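PDB 4IT1: putative glucarate dehydratase from Pseudomonas fluorescens, which probably catalyses the magnesium-dependent dehydration of D-glucarate to 5-dehydro-4-deoxy-D-glucarate, as a member of the mandelate racemase/muconate lactonizing enzyme family. Local coordinates for residues A[82-86]-A[101-105]; A[169-173]-A[196-200]; A[190-194]-A[223-227]; A[206-210]-A[386-392]; A[340-346]-A[366-372]. One frame throughout, in Å; residues are numbered along the deposited sequence.

Interaction 1: residues A[82-86]-A[101-105]; sequences QVQSQ and IVQTT
V83 and T105 form the middle of this helix-helix contact, with apolar groups around them and a single polar bond beside them. The apolar part is made of branched side chains whose methyl groups fill the space between helices 74-87 and 95-107. V83 spreads its two methyls: CG1 lies 4.1 Å from V102 CG2 and also meets CG2 of I101, while CG2 packs 3.8 Å from T105 CG2. The same T105 methyl receives the aliphatic root of Q82, with Q82 CB 3.6 Å from T105 CG2. I101 turns its CG2 to the base of Q86, where Q86 CB stands 4.0 Å from it.

The polar part is a short chain of bonds. Q86 and T105 lie side by side, pointing opposite ways, which brings Q86 NE2 within 3.3 Å of T105 OG1. The hydroxyl lies 23° out of the amide plane, and NE2 is also weakly bonded to Q82 O in its own helix. In turn T105 OG1 donates to I101 O, 2.9 Å away, one turn back. Threonine suits this place because chi1 (-53°) sets CG2 anti to the backbone N, facing V83, and swings OG1 back toward that carbonyl.

The segment axes are 10.0 Å apart and run at 135°, closer to antiparallel than to parallel. Behind V83 and V102 lies helix 128-148, touching them through F136, V129 and A132 and placing the contact in the helical part of the N-terminal domain. The chemistry implies an interface joined mainly by methyl packing, with one modest hydrogen bond at its more exposed margin.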
# COMPACT_ATOMS: atom_id res chain seq x y z
N GLN A 82 -11.74 -0.72 25.47
CA GLN A 82 -12.97 -1.12 24.77
C GLN A 82 -12.72 -2.20 23.72
O GLN A 82 -13.46 -3.19 23.64
CB GLN A 82 -13.62 0.09 24.11
CG GLN A 82 -14.36 1.03 25.06
CD GLN A 82 -15.87 0.93 24.94
OE1 GLN A 82 -16.56 1.95 24.80
NE2 GLN A 82 -16.39 -0.29 25.00
N VAL A 83 -11.69 -2.01 22.90
CA VAL A 83 -11.37 -2.93 21.81
C VAL A 83 -10.75 -4.22 22.35
O VAL A 83 -11.10 -5.31 21.89
CB VAL A 83 -10.45 -2.28 20.75
CG1 VAL A 83 -10.14 -3.26 19.63
CG2 VAL A 83 -11.09 -1.03 20.18
N GLN A 84 -9.84 -4.08 23.33
CA GLN A 84 -9.19 -5.21 24.00
C GLN A 84 -10.09 -6.43 24.20
O GLN A 84 -9.75 -7.54 23.80
CB GLN A 84 -8.59 -4.76 25.33
CG GLN A 84 -8.32 -5.87 26.33
CD GLN A 84 -8.02 -5.34 27.72
OE1 GLN A 84 -8.87 -4.72 28.36
NE2 GLN A 84 -6.80 -5.59 28.19
N SER A 85 -11.26 -6.20 24.81
CA SER A 85 -12.20 -7.27 25.13
C SER A 85 -12.73 -8.02 23.91
O SER A 85 -13.05 -9.20 23.99
CB SER A 85 -13.38 -6.72 25.95
OG SER A 85 -14.21 -5.89 25.16
N GLN A 86 -12.82 -7.33 22.78
CA GLN A 86 -13.36 -7.92 21.55
C GLN A 86 -12.39 -8.86 20.83
O GLN A 86 -12.81 -9.66 19.98
CB GLN A 86 -13.86 -6.83 20.61
CG GLN A 86 -15.29 -6.40 20.87
CD GLN A 86 -15.56 -4.95 20.49
OE1 GLN A 86 -16.43 -4.67 19.66
NE2 GLN A 86 -14.83 -4.02 21.11
N ILE A 101 -13.71 -4.08 13.52
CA ILE A 101 -13.96 -4.04 14.96
C ILE A 101 -13.64 -2.67 15.56
O ILE A 101 -14.47 -2.10 16.28
CB ILE A 101 -13.21 -5.18 15.68
CG1 ILE A 101 -13.92 -6.51 15.42
CG2 ILE A 101 -13.09 -4.94 17.19
CD1 ILE A 101 -13.11 -7.73 15.80
N VAL A 102 -12.46 -2.13 15.25
CA VAL A 102 -12.05 -0.81 15.74
C VAL A 102 -13.02 0.28 15.27
O VAL A 102 -13.32 1.21 16.02
CB VAL A 102 -10.60 -0.45 15.33
CG1 VAL A 102 -10.28 0.99 15.68
CG2 VAL A 102 -9.60 -1.38 15.99
N GLN A 103 -13.53 0.15 14.05
CA GLN A 103 -14.49 1.11 13.49
C GLN A 103 -15.83 1.08 14.23
O GLN A 103 -16.39 2.13 14.54
CB GLN A 103 -14.70 0.88 11.99
CG GLN A 103 -13.50 1.23 11.13
CD GLN A 103 -13.57 0.68 9.72
OE1 GLN A 103 -13.01 1.26 8.79
NE2 GLN A 103 -14.26 -0.45 9.55
N THR A 104 -16.33 -0.12 14.52
CA THR A 104 -17.60 -0.29 15.24
C THR A 104 -17.53 0.30 16.65
O THR A 104 -18.46 0.96 17.11
CB THR A 104 -17.99 -1.78 15.31
OG1 THR A 104 -18.25 -2.24 13.98
CG2 THR A 104 -19.24 -1.99 16.16
N THR A 105 -16.40 0.07 17.30
CA THR A 105 -16.15 0.57 18.64
C THR A 105 -16.10 2.10 18.70
O THR A 105 -16.74 2.71 19.55
CB THR A 105 -14.86 -0.05 19.20
OG1 THR A 105 -14.93 -1.47 19.09
CG2 THR A 105 -14.64 0.34 20.66

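Interaction 2: residues A[169-173]-A[196-200]; sequences YLFFK and IVAQA
The amide of Q199 grips the backbone of F171 at both ends. NE2 donates to F171 O at 2.8 Å, nearly along the C=O axis, and the acceptor lies in the plane of the amide. OE1 receives F171 N at 3.2 Å, in the carbonyl plane and on a lone pair, with a fairly straight N-H (165°). Two bonds to the N-H and C=O of one residue fix the rotation of the amide and satisfy buried backbone groups, a task for which glutamine has both a donor and an acceptor. Its reach comes from an extended chain, with CG anti to the backbone N (chi1 -175°).

Hydrophobic groups close in around this pair. I196 CD1 touches F171 O, and I196 lies across F172, its CG1 3.8 Å from F172 CE1. L170 straddles the helix surface: CD1 is 3.9 Å from I196 CG2, and CD2 is 3.7 Å from A200 CA, where the small alanine allows close approach.

On the other side of the strand, Y169 OH bonds to K215, the predicted proton acceptor, while the F171 ring meets H371 and W374. Strand 163-170 and helix 193-207 are the first strand and helix of the beta/alpha barrel of the enolase superfamily, with the active site at the strand's C-terminal end.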
# COMPACT_ATOMS: atom_id res chain seq x y z
N TYR A 169 17.55 14.74 18.11
CA TYR A 169 16.44 15.68 18.31
C TYR A 169 16.73 16.63 19.48
O TYR A 169 16.58 16.25 20.65
CB TYR A 169 15.10 14.95 18.50
CG TYR A 169 13.93 15.62 17.76
CD1 TYR A 169 13.78 17.02 17.77
CD2 TYR A 169 13.00 14.86 17.04
CE1 TYR A 169 12.74 17.63 17.08
CE2 TYR A 169 11.95 15.47 16.36
CZ TYR A 169 11.83 16.86 16.38
OH TYR A 169 10.80 17.48 15.71
N LEU A 170 17.14 17.85 19.15
CA LEU A 170 17.51 18.87 20.13
C LEU A 170 16.34 19.75 20.57
O LEU A 170 15.51 20.16 19.75
CB LEU A 170 18.58 19.79 19.55
CG LEU A 170 19.88 19.25 18.97
CD1 LEU A 170 20.81 20.43 18.69
CD2 LEU A 170 20.52 18.25 19.91
N PHE A 171 16.32 20.07 21.86
CA PHE A 171 15.30 20.91 22.47
C PHE A 171 15.94 22.01 23.29
O PHE A 171 16.99 21.81 23.91
CB PHE A 171 14.45 20.09 23.44
CG PHE A 171 13.48 19.17 22.76
CD1 PHE A 171 13.89 17.91 22.33
CD2 PHE A 171 12.16 19.55 22.58
CE1 PHE A 171 12.99 17.05 21.72
CE2 PHE A 171 11.25 18.70 21.98
CZ PHE A 171 11.67 17.44 21.54
N PHE A 172 15.30 23.17 23.32
CA PHE A 172 15.54 24.12 24.40
C PHE A 172 14.84 23.56 25.64
O PHE A 172 13.81 22.88 25.53
CB PHE A 172 15.04 25.51 24.04
CG PHE A 172 15.72 26.10 22.85
CD1 PHE A 172 16.95 26.74 22.98
CD2 PHE A 172 15.15 26.01 21.58
CE1 PHE A 172 17.60 27.29 21.87
CE2 PHE A 172 15.79 26.56 20.47
CZ PHE A 172 17.02 27.20 20.62
N LYS A 173 15.43 23.80 26.81
CA LYS A 173 14.87 23.32 28.06
C LYS A 173 15.28 24.21 29.22
O LYS A 173 16.27 24.94 29.13
CB LYS A 173 15.26 21.85 28.33
CG LYS A 173 16.74 21.60 28.66
CD LYS A 173 17.08 20.12 28.72
CE LYS A 173 16.54 19.43 29.96
NZ LYS A 173 17.12 19.97 31.23
N ILE A 196 23.11 24.58 23.64
CA ILE A 196 22.53 23.72 22.61
C ILE A 196 23.62 22.92 21.89
O ILE A 196 23.50 21.70 21.74
CB ILE A 196 21.62 24.51 21.62
CG1 ILE A 196 20.17 24.52 22.12
CG2 ILE A 196 21.65 23.93 20.21
CD1 ILE A 196 19.49 23.16 22.13
N VAL A 197 24.68 23.62 21.47
CA VAL A 197 25.87 22.98 20.87
C VAL A 197 26.35 21.85 21.78
O VAL A 197 26.53 20.71 21.33
CB VAL A 197 26.99 24.01 20.60
CG1 VAL A 197 28.33 23.32 20.38
CG2 VAL A 197 26.64 24.89 19.40
N ALA A 198 26.52 22.17 23.06
CA ALA A 198 26.89 21.20 24.08
C ALA A 198 25.90 20.04 24.18
O ALA A 198 26.31 18.89 24.37
CB ALA A 198 27.02 21.91 25.42
N GLN A 199 24.61 20.33 24.06
CA GLN A 199 23.57 19.30 24.15
C GLN A 199 23.67 18.31 22.98
O GLN A 199 23.53 17.09 23.16
CB GLN A 199 22.17 19.92 24.23
CG GLN A 199 21.05 18.91 24.44
CD GLN A 199 19.67 19.47 24.15
OE1 GLN A 199 18.97 19.01 23.25
NE2 GLN A 199 19.26 20.47 24.93
N ALA A 200 23.92 18.84 21.79
CA ALA A 200 24.12 18.02 20.59
C ALA A 200 25.37 17.16 20.72
O ALA A 200 25.33 15.95 20.49
CB ALA A 200 24.20 18.89 19.35

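Interaction 3: residues A[190-194]-A[223-227]; sequences ALNEQ and HEVAC
H223 is the first residue of helix 221-234 to touch the 190-194 segment, and it does so with its ring. CG is anti to the backbone N (chi1 176°), which carries the imidazole across to L191. There NE2 makes a weak hydrogen bond of 3.0 Å to L191 O, bent to 126°. The ring edge also lies against N192 CA, near the ring plane, and CE1 comes 3.6 Å from E193 OE1, with the carboxylate turned 73° from the ring. Without the imidazole, as with an alanine here, L191 O would probably lose this donor and a gap would open beside N192 and E193.

One turn on, the methyl of A226 faces the other carboxylate oxygen, E193 OE2, at 4.0 Å. At C227 the backbones come closest, with the CA atoms of C227 and E193 only 4.5 Å apart. A slim thiol fits there: C227 SG sits 3.7 Å from E193 N, under the first turn of helix 193-207. N192 is the N-cap of that helix, its OD1 bonded to Q195 N.

The chemistry implies a lightly held surface junction between the starts of two neighbouring barrel helices. One bent bond supplements van der Waals contact, and a nearby carboxylate might favour the charged, doubly protonated form of H223.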
# COMPACT_ATOMS: atom_id res chain seq x y z
N ALA A 190 19.16 24.71 28.58
CA ALA A 190 19.55 24.94 27.19
C ALA A 190 18.71 26.07 26.61
O ALA A 190 17.59 25.85 26.15
CB ALA A 190 19.39 23.66 26.38
N LEU A 191 19.26 27.27 26.66
CA LEU A 191 18.56 28.48 26.24
C LEU A 191 19.47 29.42 25.44
O LEU A 191 19.08 30.54 25.11
CB LEU A 191 17.99 29.21 27.46
CG LEU A 191 17.10 28.42 28.44
CD1 LEU A 191 16.87 29.21 29.72
CD2 LEU A 191 15.78 28.00 27.80
N ASN A 192 20.69 28.97 25.16
CA ASN A 192 21.57 29.67 24.22
C ASN A 192 22.40 28.73 23.34
O ASN A 192 22.41 27.50 23.54
CB ASN A 192 22.44 30.74 24.92
CG ASN A 192 23.46 30.15 25.89
OD1 ASN A 192 23.81 28.97 25.84
ND2 ASN A 192 23.97 31.00 26.77
N GLU A 193 23.09 29.31 22.35
CA GLU A 193 23.83 28.54 21.35
C GLU A 193 24.84 27.61 22.00
O GLU A 193 24.94 26.43 21.62
CB GLU A 193 24.47 29.45 20.29
CG GLU A 193 25.04 30.77 20.77
CD GLU A 193 23.98 31.84 20.99
OE1 GLU A 193 23.20 31.72 21.95
OE2 GLU A 193 23.95 32.82 20.22
N GLN A 194 25.57 28.13 22.98
CA GLN A 194 26.56 27.35 23.73
C GLN A 194 25.97 26.08 24.36
O GLN A 194 26.54 25.00 24.22
CB GLN A 194 27.19 28.24 24.81
CG GLN A 194 28.42 27.65 25.48
CD GLN A 194 29.21 28.68 26.24
OE1 GLN A 194 29.40 29.81 25.78
NE2 GLN A 194 29.69 28.31 27.42
N HIS A 223 16.98 34.46 17.61
CA HIS A 223 17.84 33.75 18.55
C HIS A 223 18.01 32.31 18.12
O HIS A 223 19.11 31.76 18.21
CB HIS A 223 17.31 33.83 19.99
CG HIS A 223 18.11 33.04 20.98
ND1 HIS A 223 19.27 33.52 21.55
CD2 HIS A 223 17.93 31.80 21.48
CE1 HIS A 223 19.77 32.61 22.36
NE2 HIS A 223 18.98 31.55 22.34
N GLU A 224 16.93 31.70 17.64
CA GLU A 224 16.99 30.31 17.22
C GLU A 224 17.84 30.14 15.95
O GLU A 224 18.53 29.14 15.81
CB GLU A 224 15.58 29.72 17.04
CG GLU A 224 14.80 29.58 18.34
CD GLU A 224 13.42 28.94 18.17
OE1 GLU A 224 12.73 29.23 17.16
OE2 GLU A 224 13.02 28.15 19.04
N VAL A 225 17.77 31.12 15.05
CA VAL A 225 18.61 31.15 13.84
C VAL A 225 20.09 31.13 14.23
O VAL A 225 20.86 30.31 13.71
CB VAL A 225 18.29 32.38 12.95
CG1 VAL A 225 19.39 32.64 11.92
CG2 VAL A 225 16.96 32.18 12.24
N ALA A 226 20.48 32.01 15.16
CA ALA A 226 21.84 32.05 15.70
C ALA A 226 22.30 30.72 16.30
O ALA A 226 23.48 30.35 16.20
CB ALA A 226 21.97 33.17 16.72
N CYS A 227 21.37 29.98 16.91
CA CYS A 227 21.67 28.65 17.45
C CYS A 227 21.94 27.63 16.35
O CYS A 227 22.71 26.69 16.54
CB CYS A 227 20.57 28.17 18.38
SG CYS A 227 20.36 29.20 19.86

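Interaction 4: residues A[206-210]-A[386-392]; sequences AYGFK and KLPIVDG
Y207 and G392 join where helix 193-207 ends, in the tight part of this contact. G392 N donates to Y207 O at 2.7 Å, the donor tilted 17° from the carbonyl plane, so a carbonyl of the last helical turn is satisfied by the loop. The CA atoms of F209 and G392 are only 3.7 Å apart. Both G208 and G392 suit such proximity and also have positive phi: a CB on G208 would collide with D391 CA, and one on G392 with G208 O and F209 CA. The F209 ring puts CD1 3.6 Å from G392 CA and CE1 3.8 Å from I389 CG2, while Y207 CB covers one of its faces near the rim. With CG anti to its carbonyl carbon (chi1 -59°), Y207 lays its own ring along I389, CD1 standing 3.8 Å from I389 CB.

The link from Y207 to K386 is looser: OH receives a weak bond from K386 NZ, 3.3 Å away, whose stronger partners are Y372 O and Q375 O. A leucine in place of Y207 would lack the hydroxyl and the flat ring, and is likely to uncover part of I389 and leave K386 without this weak link. Toward solvent, K210 NZ stays 6.0 Å from D391 OD1, too far for a salt bridge.

Beneath the contact, F209 rests on F166 and A168 of strand 163-170, and G392 pairs through its backbone with F166. The loop thus passes the end of helix 193-207 and enters strand 393-395, which runs antiparallel beside strand 163-170.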
# COMPACT_ATOMS: atom_id res chain seq x y z
N ALA A 206 27.42 10.11 22.36
CA ALA A 206 26.81 8.92 22.96
C ALA A 206 26.20 7.97 21.94
O ALA A 206 26.15 6.77 22.18
CB ALA A 206 25.78 9.33 24.00
N TYR A 207 25.73 8.51 20.82
CA TYR A 207 24.91 7.71 19.90
C TYR A 207 25.39 7.73 18.44
O TYR A 207 25.01 6.86 17.65
CB TYR A 207 23.44 8.16 19.97
CG TYR A 207 22.82 8.03 21.35
CD1 TYR A 207 22.32 6.80 21.80
CD2 TYR A 207 22.71 9.13 22.20
CE1 TYR A 207 21.74 6.67 23.06
CE2 TYR A 207 22.14 9.02 23.46
CZ TYR A 207 21.66 7.79 23.88
OH TYR A 207 21.09 7.67 25.13
N GLY A 208 26.21 8.72 18.10
CA GLY A 208 26.79 8.82 16.76
C GLY A 208 25.84 9.26 15.66
O GLY A 208 25.98 8.83 14.51
N PHE A 209 24.89 10.13 15.99
CA PHE A 209 23.94 10.67 15.02
C PHE A 209 24.67 11.49 13.95
O PHE A 209 25.58 12.27 14.27
CB PHE A 209 22.87 11.54 15.70
CG PHE A 209 21.95 10.78 16.64
CD1 PHE A 209 21.22 9.69 16.20
CD2 PHE A 209 21.79 11.19 17.96
CE1 PHE A 209 20.37 9.00 17.06
CE2 PHE A 209 20.93 10.52 18.83
CZ PHE A 209 20.22 9.42 18.37
N LYS A 210 24.27 11.32 12.69
CA LYS A 210 24.92 12.01 11.57
C LYS A 210 24.13 13.20 11.04
O LYS A 210 24.56 13.87 10.10
CB LYS A 210 25.26 11.02 10.45
CG LYS A 210 26.42 10.10 10.79
CD LYS A 210 26.65 9.03 9.73
CE LYS A 210 27.75 8.07 10.16
NZ LYS A 210 28.00 7.01 9.14
N LYS A 386 17.61 0.23 27.89
CA LYS A 386 17.60 1.03 26.66
C LYS A 386 18.32 0.37 25.48
O LYS A 386 19.47 -0.08 25.59
CB LYS A 386 18.11 2.46 26.89
CG LYS A 386 17.04 3.41 27.40
CD LYS A 386 17.03 4.74 26.67
CE LYS A 386 18.24 5.59 27.02
NZ LYS A 386 18.13 6.96 26.45
N LEU A 387 17.61 0.31 24.35
CA LEU A 387 18.13 -0.19 23.09
C LEU A 387 19.34 0.59 22.60
O LEU A 387 19.46 1.79 22.88
CB LEU A 387 17.03 -0.15 22.03
CG LEU A 387 16.32 -1.46 21.71
CD1 LEU A 387 16.53 -2.52 22.79
CD2 LEU A 387 14.84 -1.19 21.47
N PRO A 388 20.25 -0.10 21.88
CA PRO A 388 21.47 0.55 21.43
C PRO A 388 21.24 1.38 20.17
O PRO A 388 20.48 0.97 19.29
CB PRO A 388 22.42 -0.63 21.12
CG PRO A 388 21.66 -1.88 21.46
CD PRO A 388 20.21 -1.51 21.47
N ILE A 389 21.89 2.54 20.11
CA ILE A 389 21.94 3.31 18.87
C ILE A 389 23.41 3.54 18.51
O ILE A 389 24.08 4.42 19.08
CB ILE A 389 21.16 4.63 18.95
CG1 ILE A 389 19.68 4.36 19.26
CG2 ILE A 389 21.29 5.41 17.65
CD1 ILE A 389 18.88 5.58 19.66
N VAL A 390 23.89 2.73 17.58
CA VAL A 390 25.30 2.75 17.20
C VAL A 390 25.46 3.45 15.85
O VAL A 390 24.83 3.06 14.86
CB VAL A 390 25.90 1.33 17.10
CG1 VAL A 390 27.40 1.40 17.34
CG2 VAL A 390 25.23 0.36 18.07
N ASP A 391 26.32 4.47 15.84
CA ASP A 391 26.61 5.30 14.66
C ASP A 391 25.36 6.03 14.14
O ASP A 391 25.22 6.28 12.94
CB ASP A 391 27.29 4.48 13.54
CG ASP A 391 28.61 3.86 13.99
OD1 ASP A 391 29.52 4.61 14.41
OD2 ASP A 391 28.73 2.62 13.91
N GLY A 392 24.47 6.38 15.07
CA GLY A 392 23.22 7.04 14.75
C GLY A 392 22.24 6.14 14.02
O GLY A 392 21.44 6.61 13.22

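Interaction 5: residues A[340-346]-A[366-372]; sequences SMHSNSH and YACDTHY
The seventh barrel strand, 338-341, and the extension that carries H342 past it toward the active site lie alongside residues 366-372, running almost parallel. Backbone bonds alternate between them: D369 N donates to M341 O at 3.0 Å, and S343 N makes a weak bond to D369 O. M341 CB packs 3.5 Å from C368 SG. A water bonds to S340 OG (3.0 Å) and lies 2.6 Å from D369 OD2, to which it probably donates; that carboxylate also forms a salt bridge with K213.

H346 has CG between its backbone N and carbonyl carbon (chi1 64°), which turns the ring back across T370. NE2 shares a 2.7 Å hydrogen bond with T370 OG1, near the ring plane; H371 N also points straight at NE2, a weak bond that holds only if this nitrogen is unprotonated. The H371 ring has on one face N344 CB, a CH-pi contact 3.7 Å from the centroid, and S345 N.

H342 CD2 lies 3.7 Å from D369 CB, while ND1 bonds to D315. This histidine, a predicted proton acceptor, forms with D315 the His-Asp pair typical of the mandelate racemase subgroup, bridging the C-terminal ends of the sixth and seventh strands.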
# COMPACT_ATOMS: atom_id res chain seq x y z
N SER A 340 10.11 10.17 5.36
CA SER A 340 10.93 9.78 6.50
C SER A 340 9.97 9.39 7.61
O SER A 340 8.77 9.63 7.52
CB SER A 340 11.84 10.93 6.92
OG SER A 340 12.75 10.51 7.91
N MET A 341 10.49 8.76 8.66
CA MET A 341 9.64 8.24 9.71
C MET A 341 9.85 9.07 10.98
O MET A 341 10.85 9.78 11.10
CB MET A 341 9.97 6.77 9.96
CG MET A 341 8.76 5.87 10.11
SD MET A 341 7.93 5.55 8.55
CE MET A 341 9.30 5.14 7.47
N HIS A 342 8.90 8.98 11.91
CA HIS A 342 8.93 9.81 13.12
C HIS A 342 8.23 9.09 14.27
O HIS A 342 7.33 8.27 14.04
CB HIS A 342 8.28 11.18 12.86
CG HIS A 342 7.87 11.91 14.11
ND1 HIS A 342 6.77 11.55 14.85
CD2 HIS A 342 8.42 12.97 14.74
CE1 HIS A 342 6.66 12.35 15.89
NE2 HIS A 342 7.65 13.22 15.85
N SER A 343 8.67 9.38 15.49
CA SER A 343 7.97 8.97 16.72
C SER A 343 8.43 9.84 17.87
O SER A 343 9.62 10.18 17.97
CB SER A 343 8.20 7.50 17.05
OG SER A 343 7.63 6.67 16.04
N ASN A 344 7.48 10.24 18.71
CA ASN A 344 7.77 11.13 19.83
C ASN A 344 7.38 10.48 21.16
O ASN A 344 6.52 9.59 21.17
CB ASN A 344 7.08 12.48 19.65
CG ASN A 344 5.56 12.38 19.72
OD1 ASN A 344 4.93 11.62 18.98
ND2 ASN A 344 4.97 13.15 20.62
N SER A 345 8.02 10.92 22.25
CA SER A 345 7.73 10.43 23.61
C SER A 345 7.35 8.96 23.64
O SER A 345 6.21 8.59 23.97
CB SER A 345 6.66 11.30 24.30
OG SER A 345 7.21 12.53 24.73
N HIS A 346 8.32 8.12 23.29
CA HIS A 346 8.08 6.70 23.07
C HIS A 346 9.18 5.85 23.71
O HIS A 346 10.23 6.36 24.11
CB HIS A 346 8.05 6.41 21.57
CG HIS A 346 9.35 6.68 20.88
ND1 HIS A 346 10.25 5.68 20.59
CD2 HIS A 346 9.93 7.83 20.48
CE1 HIS A 346 11.31 6.20 20.01
NE2 HIS A 346 11.15 7.51 19.94
N TYR A 366 15.40 10.43 4.15
CA TYR A 366 16.13 11.17 5.19
C TYR A 366 16.19 10.33 6.46
O TYR A 366 15.43 9.37 6.61
CB TYR A 366 15.45 12.51 5.51
CG TYR A 366 15.29 13.44 4.33
CD1 TYR A 366 14.16 13.36 3.50
CD2 TYR A 366 16.24 14.42 4.05
CE1 TYR A 366 14.00 14.22 2.42
CE2 TYR A 366 16.09 15.28 2.97
CZ TYR A 366 14.97 15.18 2.16
OH TYR A 366 14.82 16.04 1.10
N ALA A 367 17.09 10.70 7.36
CA ALA A 367 17.18 10.08 8.68
C ALA A 367 15.88 10.29 9.45
O ALA A 367 15.25 11.35 9.34
CB ALA A 367 18.36 10.65 9.46
N CYS A 368 15.50 9.28 10.21
CA CYS A 368 14.25 9.30 10.95
C CYS A 368 14.33 10.12 12.24
O CYS A 368 15.41 10.58 12.63
CB CYS A 368 13.81 7.87 11.24
SG CYS A 368 13.49 6.93 9.74
N ASP A 369 13.18 10.30 12.89
CA ASP A 369 13.06 11.13 14.10
C ASP A 369 12.77 10.29 15.32
O ASP A 369 11.92 9.38 15.27
CB ASP A 369 11.96 12.19 13.95
CG ASP A 369 12.42 13.42 13.20
OD1 ASP A 369 13.50 13.97 13.53
OD2 ASP A 369 11.68 13.86 12.29
N THR A 370 13.46 10.59 16.42
CA THR A 370 13.26 9.86 17.68
C THR A 370 13.51 10.74 18.91
O THR A 370 14.27 11.71 18.87
CB THR A 370 14.12 8.57 17.74
OG1 THR A 370 13.60 7.70 18.75
CG2 THR A 370 15.60 8.89 18.03
N HIS A 371 12.84 10.38 20.00
CA HIS A 371 12.96 11.10 21.27
C HIS A 371 13.89 10.36 22.23
O HIS A 371 14.27 10.89 23.28
CB HIS A 371 11.57 11.27 21.91
CG HIS A 371 10.87 12.54 21.52
ND1 HIS A 371 10.72 12.94 20.21
CD2 HIS A 371 10.27 13.49 22.27
CE1 HIS A 371 10.06 14.09 20.17
NE2 HIS A 371 9.78 14.44 21.41
N TYR A 372 14.26 9.14 21.83
CA TYR A 372 14.93 8.13 22.68
C TYR A 372 16.09 8.59 23.57
O TYR A 372 16.18 8.14 24.71
CB TYR A 372 15.36 6.95 21.81
CG TYR A 372 15.25 5.61 22.50
CD1 TYR A 372 14.00 5.10 22.88
CD2 TYR A 372 16.38 4.84 22.74
CE1 TYR A 372 13.90 3.86 23.50
CE2 TYR A 372 16.29 3.60 23.35
CZ TYR A 372 15.05 3.11 23.73
OH TYR A 372 14.98 1.88 24.34
O HOH W 1 12.20 12.63 10.03

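Interaction 5 lies in the core, its centre about 5 Å from that of the chain; interaction 2 is also buried, whereas interaction 3 is a surface contact and interactions 1 and 4 are partly buried. Helix 193-207 serves interaction 3 at its start, interaction 2 along its body and interaction 4 at its end. Interaction 2 touches interaction 3 through K173 and A190 and interaction 5 through F171 and H371; interaction 4 meets interaction 5 through K386 and Y372. Interaction 1 stands apart, its centre about 28 Å or more from the others. Polar backbone bonding marks interactions 2, 4 and 5, methyl packing interaction 1, and van der Waals contact with one weak histidine bond interaction 3.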